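Aldo-keto reductase AKR2E4 (Bombyx mori, PDB 3WCZ) reduces 3-dehydroecdysone with NADPH as an NADP-dependent aldo-keto reductase, and may thereby help regulate molting in the silkworm. Local coordinates at residues N14-V19 against G253-P258; E182-N187 against H292-I297; S207-V212 against Q243-Y248. All coordinates share one frame; numbering follows the deposited sequence.

Contact 1 (N14-V19 against G253-P258); sequences NTIPIV and GLIPIP. With NAP (NADP nicotinamide-adenine-dinucleotide phosphate), chain B.
Where the N-terminal beta hairpin of this aldo-keto reductase leads into the (beta/alpha)8 barrel, Ile-16, Ile-18 and Val-19 meet the last barrel strand and the turn beyond it at Ile-255, Pro-256 and Pro-258. Ile-255 is central to the contact, and its two branches serve different partners. With CG1 anti to the carbonyl carbon (chi1 -62°), that branch lies over Ile-18 CA, and its terminal CD1 comes within 3.9 Å of Ile-16 CG2. The other branch, CG2, sits 3.5 Å from Ile-18 O. The same oxygen is approached by further carbons: Ile-255 CA makes a CA-H...O contact with it at 3.4 Å, and the ring carbon CD of Pro-256, a residue with no N-H to offer, lies 3.1 Å from Ile-18 O. Further along, Val-19 CG1 packs 4.0 Å from Pro-258 CD, the two side chains crossing at about a right angle. The turn also reaches the cofactor, where Ile-257 O approaches the ribose carbon C5D of NADP to 3.0 Å. Backbone bonds tie Ile-255 to Val-203 and Ala-205 of strand 202-206, and Pro-256 to Ala-20 just ahead of strand 21-22, which helps close the barrel between its last and first strands. Ile-8 of strand 7-9 packs against Ile-16 and Ile-255, and Leu-249 and Ile-250 of helix 241-251 cover Pro-256.

Contact 2 (E182-N187 against H292-I297); sequences EVNPTN and HRVIDI. With EDO (1,2-ethanediol), chain F.
Glu-182 reaches the backbone at Val-294 and Ile-295 with CG anti to its own backbone N (chi1 -175°) and the chain running on extended to CD (chi2 179°). Its buried carboxylate then serves two successive N-H groups: OE2 accepts from Val-294 N through its syn lone pair at 2.8 Å, while OE1 takes a nearly straight bond (171°) from Ile-295 N at 3.1 Å. On the anti side, Asn-184 ND2 donates to Glu-182 OE2 at 3.0 Å, and that amide also bonds Ser-207 O. One water bridges Glu-182 OE1, Arg-293 NH1 and Ile-295 O; the opposite charges stand 5.0 Å apart, Glu-182 OE1 to Arg-293 NH1, and probably steady each other. An alanine in place of Glu-182 would probably leave the N-H groups of Val-294 and Ile-295 without their acceptor and the 292-297 segment freer to shift. The guanidinium of Arg-293 has Asn-187 ND2 over one face and an ethanediol oxygen at its edge, while Asn-187 OD1 lies 3.5 Å from Arg-293 CG. A backbone bond from His-292 N to Thr-186 O, 3.0 Å long, secures the start of the 292-297 segment. A C-terminal segment lying beside the cofactor site is characteristic of the aldo-keto reductase barrel; here Ile-295 touches NADP.

Contact 3 (S207-V212 against Q243-Y248); sequences SPFGFV and QILLRY. With NAP (NADP nicotinamide-adenine-dinucleotide phosphate), chain B.
Phe-209 and Leu-246 meet between the loop after strand 202-206 and helix 241-251, with Phe-209 CE1 3.8 Å from Leu-246 CG in an oblique approach. Leu-245 CD1 lies at the edge of the same ring, near its plane. That methyl also meets Val-212 CG2 at 3.9 Å, the two side chains tip to tip, while Leu-246 CD2 sits 3.7 Å from Pro-208 CB. One face of the Phe-209 ring is covered, toward its rim, by the adenine of NADP, and Phe-209 CE2 comes to 3.3 Å from N7A of the cofactor. Ser-207 OG binds the phosphate oxygen O2N of NADP at 2.9 Å, and Phe-209 N makes a weak bond to O2A. Phe-209 CG stands anti to the carbonyl carbon (chi1 -64°), and a type I turn from Ser-207 to Gly-210 probably helps to position the residue. A water donates to Pro-208 O at 2.8 Å and to Leu-245 O at 3.0 Å, bridging loop and helix. Further out, Asn-269 of helix 263-270 packs on Phe-209 and Leu-246 and bonds the cofactor itself, while Arg-215 NE holds Gly-210 O. The loop is thus two-sided: hydrocarbon contacts and one bridging water join it to the helix, while its hydroxyl, N-H and aromatic face serve the dinucleotide.

The three contacts illustrate how chemistry follows position in a barrel. Contacts 1 and 3 are buried and almost wholly apolar between their segments; they meet where Pro-258 packs on Pro-208, Phe-209 and Leu-246, helix 241-251 being followed in the chain by strand 255-256. All three border NADP, contact 2 through Ile-295. Contact 2 is only partly buried, and there carboxylate, amide and guanidinium, with several waters, take the place of aliphatic surfaces, consistent with its joining two irregular loops that share no sheet or helix. It adjoins contact 3 through Asn-184 and Pro-185, the latter packing on Leu-245, and reaches contact 1 where Val-183 touches Leu-254. Along the chain, contact 3 is nested within the loops closed by both others.

Contact 1 (N14-V19 against G253-P258)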
loop_
_atom_site.group_PDB
_atom_site.type_symbol
_atom_site.label_atom_id
_atom_site.label_comp_id
_atom_site.label_asym_id
_atom_site.label_seq_id
_atom_site.Cartn_x
_atom_site.Cartn_y
_atom_site.Cartn_z
ATOM N N ASN A 14 -14.795 9.502 -0.507
ATOM C CA ASN A 14 -13.545 9.997 -1.059
ATOM C C ASN A 14 -13.094 9.139 -2.223
ATOM O O ASN A 14 -13.295 7.937 -2.233
ATOM C CB ASN A 14 -12.461 10.130 0.009
ATOM C CG ASN A 14 -12.662 11.356 0.846
ATOM O OD1 ASN A 14 -12.522 12.493 0.370
ATOM N ND2 ASN A 14 -13.003 11.154 2.102
ATOM N N THR A 15 -12.485 9.764 -3.217
ATOM C CA THR A 15 -11.974 9.007 -4.337
ATOM C C THR A 15 -10.476 8.834 -4.206
ATOM O O THR A 15 -9.779 9.733 -3.737
ATOM C CB THR A 15 -12.291 9.663 -5.672
ATOM O OG1 THR A 15 -11.995 11.044 -5.563
ATOM C CG2 THR A 15 -13.778 9.484 -6.005
ATOM N N ILE A 16 -10.029 7.652 -4.568
ATOM C CA ILE A 16 -8.630 7.295 -4.410
ATOM C C ILE A 16 -8.093 6.776 -5.741
ATOM O O ILE A 16 -8.706 5.900 -6.380
ATOM C CB ILE A 16 -8.499 6.246 -3.319
ATOM C CG1 ILE A 16 -7.048 5.969 -2.970
ATOM C CG2 ILE A 16 -9.234 4.967 -3.681
ATOM C CD1 ILE A 16 -6.895 5.141 -1.695
ATOM N N PRO A 17 -6.950 7.316 -6.182
ATOM C CA PRO A 17 -6.369 6.788 -7.419
ATOM C C PRO A 17 -5.939 5.363 -7.225
ATOM O O PRO A 17 -5.363 5.039 -6.180
ATOM C CB PRO A 17 -5.152 7.693 -7.662
ATOM C CG PRO A 17 -5.437 8.939 -6.832
ATOM C CD PRO A 17 -6.200 8.459 -5.640
ATOM N N ILE A 18 -6.164 4.510 -8.219
ATOM C CA ILE A 18 -6.010 3.082 -8.043
ATOM C C ILE A 18 -4.604 2.516 -8.312
ATOM O O ILE A 18 -4.412 1.322 -8.268
ATOM C CB ILE A 18 -7.078 2.297 -8.836
ATOM C CG1 ILE A 18 -6.834 2.428 -10.323
ATOM C CG2 ILE A 18 -8.459 2.805 -8.417
ATOM C CD1 ILE A 18 -7.961 1.804 -11.111
ATOM N N VAL A 19 -3.628 3.386 -8.575
ATOM C CA VAL A 19 -2.216 3.008 -8.516
ATOM C C VAL A 19 -1.526 3.961 -7.553
ATOM O O VAL A 19 -1.708 5.158 -7.662
ATOM C CB VAL A 19 -1.524 3.076 -9.893
ATOM C CG1 VAL A 19 -0.093 2.680 -9.774
ATOM C CG2 VAL A 19 -2.266 2.184 -10.927
ATOM N N GLY A 253 -9.734 -5.929 -8.730
ATOM C CA GLY A 253 -10.348 -4.800 -8.047
ATOM C C GLY A 253 -9.481 -4.169 -6.984
ATOM O O GLY A 253 -10.006 -3.505 -6.086
ATOM N N LEU A 254 -8.176 -4.371 -7.056
ATOM C CA LEU A 254 -7.220 -3.941 -6.035
ATOM C C LEU A 254 -6.478 -2.694 -6.489
ATOM O O LEU A 254 -6.461 -2.349 -7.683
ATOM C CB LEU A 254 -6.222 -5.068 -5.764
ATOM C CG LEU A 254 -6.841 -6.455 -5.600
ATOM C CD1 LEU A 254 -5.768 -7.502 -5.361
ATOM C CD2 LEU A 254 -7.865 -6.467 -4.493
ATOM N N ILE A 255 -5.873 -2.017 -5.512
ATOM C CA ILE A 255 -5.065 -0.828 -5.707
ATOM C C ILE A 255 -3.610 -1.234 -5.488
ATOM O O ILE A 255 -3.162 -1.320 -4.347
ATOM C CB ILE A 255 -5.478 0.263 -4.704
ATOM C CG1 ILE A 255 -6.942 0.663 -4.939
ATOM C CG2 ILE A 255 -4.536 1.449 -4.777
ATOM C CD1 ILE A 255 -7.576 1.388 -3.719
ATOM N N PRO A 256 -2.869 -1.548 -6.568
ATOM C CA PRO A 256 -1.479 -1.955 -6.373
ATOM C C PRO A 256 -0.578 -0.784 -5.995
ATOM O O PRO A 256 -0.860 0.375 -6.335
ATOM C CB PRO A 256 -1.091 -2.509 -7.749
ATOM C CG PRO A 256 -1.960 -1.751 -8.692
ATOM C CD PRO A 256 -3.267 -1.593 -7.993
ATOM N N ILE A 257 0.470 -1.117 -5.246
ATOM C CA ILE A 257 1.430 -0.141 -4.761
ATOM C C ILE A 257 2.838 -0.441 -5.294
ATOM O O ILE A 257 3.747 -0.792 -4.530
ATOM C CB ILE A 257 1.491 -0.116 -3.214
ATOM C CG1 ILE A 257 0.099 -0.182 -2.583
ATOM C CG2 ILE A 257 2.224 1.135 -2.734
ATOM C CD1 ILE A 257 0.171 -0.386 -1.079
ATOM N N PRO A 258 3.047 -0.315 -6.606
ATOM C CA PRO A 258 4.384 -0.618 -7.131
ATOM C C PRO A 258 5.428 0.380 -6.630
ATOM O O PRO A 258 5.275 1.597 -6.796
ATOM C CB PRO A 258 4.193 -0.498 -8.650
ATOM C CG PRO A 258 3.074 0.440 -8.812
ATOM C CD PRO A 258 2.135 0.112 -7.676
HETATM P PA NAP B . 7.464 -4.068 -4.983
HETATM O O1A NAP B . 6.791 -2.882 -5.535
HETATM O O2A NAP B . 6.785 -5.323 -4.725
HETATM O O5B NAP B . 8.806 -4.403 -5.707
HETATM C C5B NAP B . 9.761 -3.418 -5.958
HETATM C C4B NAP B . 10.957 -3.904 -6.763
HETATM O O4B NAP B . 10.550 -4.154 -8.122
HETATM C C3B NAP B . 12.128 -2.999 -6.817
HETATM O O3B NAP B . 13.278 -3.809 -6.776
HETATM C C2B NAP B . 11.969 -2.331 -8.096
HETATM O O2B NAP B . 13.171 -1.831 -8.648
HETATM C C1B NAP B . 11.372 -3.397 -8.977
HETATM N N9A NAP B . 10.522 -2.952 -10.061
HETATM C C8A NAP B . 9.610 -1.960 -9.989
HETATM N N7A NAP B . 8.909 -1.870 -11.101
HETATM C C5A NAP B . 9.376 -2.833 -11.956
HETATM C C6A NAP B . 9.033 -3.215 -13.257
HETATM N N6A NAP B . 8.052 -2.584 -14.028
HETATM N N1A NAP B . 9.730 -4.235 -13.788
HETATM C C2A NAP B . 10.681 -4.859 -13.094
HETATM N N3A NAP B . 11.029 -4.529 -11.838
HETATM C C4A NAP B . 10.360 -3.516 -11.266
HETATM O O3 NAP B . 8.130 -3.572 -3.591
HETATM P PN NAP B . 7.744 -3.420 -2.053
HETATM O O1N NAP B . 8.504 -2.233 -1.589
HETATM O O2N NAP B . 7.969 -4.734 -1.392
HETATM O O5D NAP B . 6.180 -3.140 -1.988
HETATM C C5D NAP B . 5.631 -2.008 -2.574
HETATM C C4D NAP B . 5.132 -0.933 -1.600
HETATM O O4D NAP B . 4.065 -1.414 -0.803
HETATM C C3D NAP B . 6.140 -0.479 -0.594
HETATM O O3D NAP B . 7.158 0.321 -1.159
HETATM C C2D NAP B . 5.300 0.175 0.386
HETATM O O2D NAP B . 4.853 1.415 -0.086
HETATM C C1D NAP B . 4.158 -0.812 0.493
HETATM N N1N NAP B . 4.244 -1.880 1.496
HETATM C C2N NAP B . 3.471 -1.835 2.597
HETATM C C3N NAP B . 3.539 -2.842 3.526
HETATM C C7N NAP B . 2.620 -2.744 4.684
HETATM O O7N NAP B . 1.563 -2.068 4.651
HETATM N N7N NAP B . 2.902 -3.540 5.736
HETATM C C4N NAP B . 4.462 -3.897 3.393
HETATM C C5N NAP B . 5.253 -3.947 2.237
HETATM C C6N NAP B . 5.106 -2.916 1.318
HETATM P P2B NAP B . 13.349 -0.300 -9.082
HETATM O O1X NAP B . 14.822 -0.231 -9.531
HETATM O O2X NAP B . 12.454 -0.043 -10.215
HETATM O O3X NAP B . 13.066 0.547 -7.866
#

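Contact 2 (E182-N187 against H292-I297)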
loop_
_atom_site.group_PDB
_atom_site.type_symbol
_atom_site.label_atom_id
_atom_site.label_comp_id
_atom_site.label_asym_id
_atom_site.label_seq_id
_atom_site.Cartn_x
_atom_site.Cartn_y
_atom_site.Cartn_z
ATOM N N GLU A 182 -0.694 -7.781 1.577
ATOM C CA GLU A 182 0.180 -8.309 0.537
ATOM C C GLU A 182 -0.599 -9.102 -0.489
ATOM O O GLU A 182 -1.236 -10.087 -0.131
ATOM C CB GLU A 182 1.249 -9.204 1.160
ATOM C CG GLU A 182 2.230 -9.659 0.126
ATOM C CD GLU A 182 3.342 -10.529 0.643
ATOM O OE1 GLU A 182 3.751 -10.419 1.808
ATOM O OE2 GLU A 182 3.867 -11.315 -0.164
ATOM N N VAL A 183 -0.536 -8.699 -1.757
ATOM C CA VAL A 183 -1.169 -9.462 -2.825
ATOM C C VAL A 183 -0.255 -9.507 -4.031
ATOM O O VAL A 183 0.173 -8.463 -4.552
ATOM C CB VAL A 183 -2.574 -8.939 -3.236
ATOM C CG1 VAL A 183 -3.275 -9.987 -4.079
ATOM C CG2 VAL A 183 -3.407 -8.580 -2.019
ATOM N N ASN A 184 0.040 -10.733 -4.471
ATOM C CA ASN A 184 0.930 -10.981 -5.599
ATOM C C ASN A 184 0.731 -12.459 -5.981
ATOM O O ASN A 184 -0.065 -13.156 -5.351
ATOM C CB ASN A 184 2.382 -10.632 -5.233
ATOM C CG ASN A 184 2.833 -11.318 -3.968
ATOM O OD1 ASN A 184 2.672 -12.543 -3.831
ATOM N ND2 ASN A 184 3.341 -10.547 -3.012
ATOM N N PRO A 185 1.422 -12.946 -7.038
ATOM C CA PRO A 185 1.005 -14.265 -7.538
ATOM C C PRO A 185 1.251 -15.423 -6.594
ATOM O O PRO A 185 0.551 -16.440 -6.671
ATOM C CB PRO A 185 1.845 -14.440 -8.825
ATOM C CG PRO A 185 2.061 -13.015 -9.309
ATOM C CD PRO A 185 2.248 -12.212 -8.014
ATOM N N THR A 186 2.234 -15.286 -5.727
ATOM C CA THR A 186 2.537 -16.354 -4.771
ATOM C C THR A 186 1.870 -16.171 -3.398
ATOM O O THR A 186 2.014 -17.037 -2.514
ATOM C CB THR A 186 4.058 -16.576 -4.637
ATOM O OG1 THR A 186 4.760 -15.328 -4.643
ATOM C CG2 THR A 186 4.551 -17.377 -5.808
ATOM N N ASN A 187 1.116 -15.087 -3.247
ATOM C CA ASN A 187 0.393 -14.806 -1.990
ATOM C C ASN A 187 -0.869 -14.046 -2.376
ATOM O O ASN A 187 -0.947 -12.812 -2.260
ATOM C CB ASN A 187 1.248 -14.014 -1.008
ATOM C CG ASN A 187 0.667 -13.988 0.404
ATOM O OD1 ASN A 187 0.739 -14.981 1.113
ATOM N ND2 ASN A 187 0.110 -12.855 0.820
ATOM N N HIS A 292 2.832 -17.701 0.311
ATOM C CA HIS A 292 4.201 -17.468 0.716
ATOM C C HIS A 292 4.418 -15.969 0.687
ATOM O O HIS A 292 4.439 -15.358 -0.382
ATOM C CB HIS A 292 5.138 -18.189 -0.256
ATOM C CG HIS A 292 6.596 -18.092 0.080
ATOM N ND1 HIS A 292 7.507 -19.032 -0.365
ATOM C CD2 HIS A 292 7.312 -17.196 0.800
ATOM C CE1 HIS A 292 8.710 -18.718 0.069
ATOM N NE2 HIS A 292 8.624 -17.610 0.782
ATOM N N ARG A 293 4.601 -15.386 1.865
ATOM C CA ARG A 293 4.696 -13.946 2.008
ATOM C C ARG A 293 6.083 -13.426 1.729
ATOM O O ARG A 293 7.078 -13.957 2.232
ATOM C CB ARG A 293 4.247 -13.508 3.397
ATOM C CG ARG A 293 2.824 -13.860 3.731
ATOM C CD ARG A 293 2.555 -13.665 5.229
ATOM N NE ARG A 293 1.214 -14.061 5.618
ATOM C CZ ARG A 293 0.141 -13.295 5.502
ATOM N NH1 ARG A 293 0.217 -12.073 5.010
ATOM N NH2 ARG A 293 -1.031 -13.782 5.876
ATOM N N VAL A 294 6.165 -12.379 0.923
ATOM C CA VAL A 294 7.355 -11.557 0.808
ATOM C C VAL A 294 7.699 -10.908 2.146
ATOM O O VAL A 294 8.861 -10.845 2.535
ATOM C CB VAL A 294 7.174 -10.453 -0.259
ATOM C CG1 VAL A 294 8.322 -9.453 -0.238
ATOM C CG2 VAL A 294 7.065 -11.070 -1.636
ATOM N N ILE A 295 6.682 -10.410 2.841
ATOM C CA ILE A 295 6.887 -9.705 4.117
ATOM C C ILE A 295 6.634 -10.677 5.264
ATOM O O ILE A 295 5.505 -11.062 5.553
ATOM C CB ILE A 295 5.993 -8.422 4.213
ATOM C CG1 ILE A 295 6.315 -7.459 3.054
ATOM C CG2 ILE A 295 6.144 -7.739 5.567
ATOM C CD1 ILE A 295 7.740 -6.922 3.004
ATOM N N ASP A 296 7.734 -11.084 5.874
ATOM C CA ASP A 296 7.739 -12.082 6.931
ATOM C C ASP A 296 7.885 -11.367 8.276
ATOM O O ASP A 296 8.905 -10.742 8.560
ATOM C CB ASP A 296 8.902 -13.040 6.646
ATOM C CG ASP A 296 9.116 -14.085 7.724
ATOM O OD1 ASP A 296 8.306 -14.187 8.649
ATOM O OD2 ASP A 296 10.123 -14.822 7.622
ATOM N N ILE A 297 6.850 -11.423 9.095
ATOM C CA ILE A 297 6.911 -10.827 10.431
ATOM C C ILE A 297 6.832 -11.902 11.527
ATOM O O ILE A 297 6.362 -11.665 12.623
ATOM C CB ILE A 297 5.823 -9.763 10.643
ATOM C CG1 ILE A 297 4.438 -10.344 10.329
ATOM C CG2 ILE A 297 6.109 -8.544 9.759
ATOM C CD1 ILE A 297 3.309 -9.603 11.003
HETATM C C1 EDO F . -3.562 -10.534 6.185
HETATM O O1 EDO F . -2.792 -11.445 5.382
HETATM C C2 EDO F . -2.743 -10.069 7.350
HETATM O O2 EDO F . -1.473 -9.558 6.917
HETATM O O HOH W 1 -0.545 -9.032 4.275
HETATM O O HOH W 2 2.618 -10.385 4.257
HETATM O O HOH W 3 4.683 -13.775 -2.525
#

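Contact 3 (S207-V212 against Q243-Y248)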
loop_
_atom_site.group_PDB
_atom_site.type_symbol
_atom_site.label_atom_id
_atom_site.label_comp_id
_atom_site.label_asym_id
_atom_site.label_seq_id
_atom_site.Cartn_x
_atom_site.Cartn_y
_atom_site.Cartn_z
ATOM N N SER A 207 3.650 -5.094 -1.978
ATOM C CA SER A 207 4.628 -5.989 -2.608
ATOM C C SER A 207 4.020 -6.674 -3.825
ATOM O O SER A 207 4.048 -7.889 -3.944
ATOM C CB SER A 207 5.175 -7.006 -1.597
ATOM O OG SER A 207 5.819 -6.390 -0.485
ATOM N N PRO A 208 3.466 -5.875 -4.737
ATOM C CA PRO A 208 2.716 -6.428 -5.869
ATOM C C PRO A 208 3.559 -7.271 -6.835
ATOM O O PRO A 208 2.979 -8.087 -7.560
ATOM C CB PRO A 208 2.194 -5.187 -6.582
ATOM C CG PRO A 208 3.188 -4.129 -6.271
ATOM C CD PRO A 208 3.555 -4.408 -4.816
ATOM N N PHE A 209 4.885 -7.094 -6.860
ATOM C CA PHE A 209 5.706 -7.888 -7.761
ATOM C C PHE A 209 6.105 -9.230 -7.158
ATOM O O PHE A 209 6.719 -10.066 -7.858
ATOM C CB PHE A 209 6.926 -7.097 -8.220
ATOM C CG PHE A 209 6.573 -5.877 -9.037
ATOM C CD1 PHE A 209 5.870 -5.999 -10.229
ATOM C CD2 PHE A 209 6.921 -4.620 -8.612
ATOM C CE1 PHE A 209 5.569 -4.864 -10.971
ATOM C CE2 PHE A 209 6.658 -3.514 -9.347
ATOM C CZ PHE A 209 5.975 -3.623 -10.521
ATOM N N GLY A 210 5.765 -9.488 -5.901
ATOM C CA GLY A 210 6.013 -10.796 -5.316
ATOM C C GLY A 210 7.483 -11.169 -5.414
ATOM O O GLY A 210 8.353 -10.332 -5.251
ATOM N N PHE A 211 7.756 -12.434 -5.696
ATOM C CA PHE A 211 9.126 -12.908 -5.856
ATOM C C PHE A 211 9.543 -12.919 -7.320
ATOM O O PHE A 211 10.575 -13.512 -7.671
ATOM C CB PHE A 211 9.296 -14.312 -5.237
ATOM C CG PHE A 211 9.192 -14.339 -3.744
ATOM C CD1 PHE A 211 10.305 -14.060 -2.961
ATOM C CD2 PHE A 211 8.000 -14.657 -3.108
ATOM C CE1 PHE A 211 10.227 -14.081 -1.586
ATOM C CE2 PHE A 211 7.914 -14.683 -1.720
ATOM C CZ PHE A 211 9.029 -14.413 -0.971
ATOM N N VAL A 212 8.802 -12.247 -8.190
ATOM C CA VAL A 212 9.216 -12.123 -9.584
ATOM C C VAL A 212 10.386 -11.157 -9.698
ATOM O O VAL A 212 11.212 -11.268 -10.623
ATOM C CB VAL A 212 8.068 -11.672 -10.479
ATOM C CG1 VAL A 212 8.508 -11.698 -11.942
ATOM C CG2 VAL A 212 6.859 -12.580 -10.283
ATOM N N GLN A 243 3.943 -4.955 -15.958
ATOM C CA GLN A 243 2.620 -4.422 -16.225
ATOM C C GLN A 243 1.544 -5.503 -16.140
ATOM O O GLN A 243 0.423 -5.230 -15.703
ATOM C CB GLN A 243 2.591 -3.681 -17.561
ATOM C CG GLN A 243 3.427 -2.428 -17.539
ATOM C CD GLN A 243 3.689 -1.834 -18.915
ATOM O OE1 GLN A 243 3.957 -2.558 -19.890
ATOM N NE2 GLN A 243 3.590 -0.528 -19.018
ATOM N N ILE A 244 1.866 -6.723 -16.585
ATOM C CA ILE A 244 0.935 -7.829 -16.440
ATOM C C ILE A 244 0.621 -8.093 -14.964
ATOM O O ILE A 244 -0.543 -8.266 -14.589
ATOM C CB ILE A 244 1.505 -9.124 -17.107
ATOM C CG1 ILE A 244 1.716 -8.955 -18.614
ATOM C CG2 ILE A 244 0.611 -10.327 -16.817
ATOM C CD1 ILE A 244 0.482 -8.582 -19.378
ATOM N N LEU A 245 1.661 -8.120 -14.141
ATOM C CA LEU A 245 1.472 -8.375 -12.715
ATOM C C LEU A 245 0.628 -7.315 -12.034
ATOM O O LEU A 245 -0.215 -7.644 -11.195
ATOM C CB LEU A 245 2.826 -8.457 -12.029
ATOM C CG LEU A 245 3.697 -9.656 -12.449
ATOM C CD1 LEU A 245 5.090 -9.555 -11.883
ATOM C CD2 LEU A 245 3.073 -10.988 -12.018
ATOM N N LEU A 246 0.841 -6.060 -12.416
ATOM C CA LEU A 246 0.055 -4.977 -11.833
ATOM C C LEU A 246 -1.386 -4.994 -12.377
ATOM O O LEU A 246 -2.349 -4.768 -11.614
ATOM C CB LEU A 246 0.735 -3.645 -12.097
ATOM C CG LEU A 246 2.111 -3.500 -11.473
ATOM C CD1 LEU A 246 2.761 -2.215 -11.910
ATOM C CD2 LEU A 246 2.052 -3.541 -9.947
ATOM N N ARG A 247 -1.570 -5.269 -13.666
ATOM C CA ARG A 247 -2.912 -5.310 -14.236
ATOM C C ARG A 247 -3.708 -6.462 -13.617
ATOM O O ARG A 247 -4.920 -6.332 -13.392
ATOM C CB ARG A 247 -2.854 -5.449 -15.758
ATOM C CG ARG A 247 -4.253 -5.475 -16.429
ATOM C CD ARG A 247 -4.993 -4.150 -16.371
ATOM N NE ARG A 247 -6.426 -4.387 -16.250
ATOM C CZ ARG A 247 -7.352 -3.430 -16.260
ATOM N NH1 ARG A 247 -7.028 -2.172 -16.465
ATOM N NH2 ARG A 247 -8.634 -3.751 -16.096
ATOM N N TYR A 248 -3.055 -7.578 -13.330
ATOM C CA TYR A 248 -3.705 -8.701 -12.636
ATOM C C TYR A 248 -4.370 -8.194 -11.353
ATOM O O TYR A 248 -5.530 -8.515 -11.048
ATOM C CB TYR A 248 -2.652 -9.789 -12.357
ATOM C CG TYR A 248 -2.957 -10.732 -11.213
ATOM C CD1 TYR A 248 -3.903 -11.734 -11.328
ATOM C CD2 TYR A 248 -2.283 -10.607 -10.005
ATOM C CE1 TYR A 248 -4.199 -12.568 -10.265
ATOM C CE2 TYR A 248 -2.562 -11.441 -8.955
ATOM C CZ TYR A 248 -3.521 -12.402 -9.079
ATOM O OH TYR A 248 -3.796 -13.246 -8.026
HETATM P PA NAP B . 7.464 -4.068 -4.983
HETATM O O1A NAP B . 6.791 -2.882 -5.535
HETATM O O2A NAP B . 6.785 -5.323 -4.725
HETATM O O5B NAP B . 8.806 -4.403 -5.707
HETATM C C5B NAP B . 9.761 -3.418 -5.958
HETATM C C4B NAP B . 10.957 -3.904 -6.763
HETATM O O4B NAP B . 10.550 -4.154 -8.122
HETATM C C3B NAP B . 12.128 -2.999 -6.817
HETATM O O3B NAP B . 13.278 -3.809 -6.776
HETATM C C2B NAP B . 11.969 -2.331 -8.096
HETATM O O2B NAP B . 13.171 -1.831 -8.648
HETATM C C1B NAP B . 11.372 -3.397 -8.977
HETATM N N9A NAP B . 10.522 -2.952 -10.061
HETATM C C8A NAP B . 9.610 -1.960 -9.989
HETATM N N7A NAP B . 8.909 -1.870 -11.101
HETATM C C5A NAP B . 9.376 -2.833 -11.956
HETATM C C6A NAP B . 9.033 -3.215 -13.257
HETATM N N6A NAP B . 8.052 -2.584 -14.028
HETATM N N1A NAP B . 9.730 -4.235 -13.788
HETATM C C2A NAP B . 10.681 -4.859 -13.094
HETATM N N3A NAP B . 11.029 -4.529 -11.838
HETATM C C4A NAP B . 10.360 -3.516 -11.266
HETATM O O3 NAP B . 8.130 -3.572 -3.591
HETATM P PN NAP B . 7.744 -3.420 -2.053
HETATM O O1N NAP B . 8.504 -2.233 -1.589
HETATM O O2N NAP B . 7.969 -4.734 -1.392
HETATM O O5D NAP B . 6.180 -3.140 -1.988
HETATM C C5D NAP B . 5.631 -2.008 -2.574
HETATM C C4D NAP B . 5.132 -0.933 -1.600
HETATM O O4D NAP B . 4.065 -1.414 -0.803
HETATM C C3D NAP B . 6.140 -0.479 -0.594
HETATM O O3D NAP B . 7.158 0.321 -1.159
HETATM C C2D NAP B . 5.300 0.175 0.386
HETATM O O2D NAP B . 4.853 1.415 -0.086
HETATM C C1D NAP B . 4.158 -0.812 0.493
HETATM N N1N NAP B . 4.244 -1.880 1.496
HETATM C C2N NAP B . 3.471 -1.835 2.597
HETATM C C3N NAP B . 3.539 -2.842 3.526
HETATM C C7N NAP B . 2.620 -2.744 4.684
HETATM O O7N NAP B . 1.563 -2.068 4.651
HETATM N N7N NAP B . 2.902 -3.540 5.736
HETATM C C4N NAP B . 4.462 -3.897 3.393
HETATM C C5N NAP B . 5.253 -3.947 2.237
HETATM C C6N NAP B . 5.106 -2.916 1.318
HETATM P P2B NAP B . 13.349 -0.300 -9.082
HETATM O O1X NAP B . 14.822 -0.231 -9.531
HETATM O O2X NAP B . 12.454 -0.043 -10.215
HETATM O O3X NAP B . 13.066 0.547 -7.866
HETATM O O HOH W 4 0.835 -9.298 -8.881
#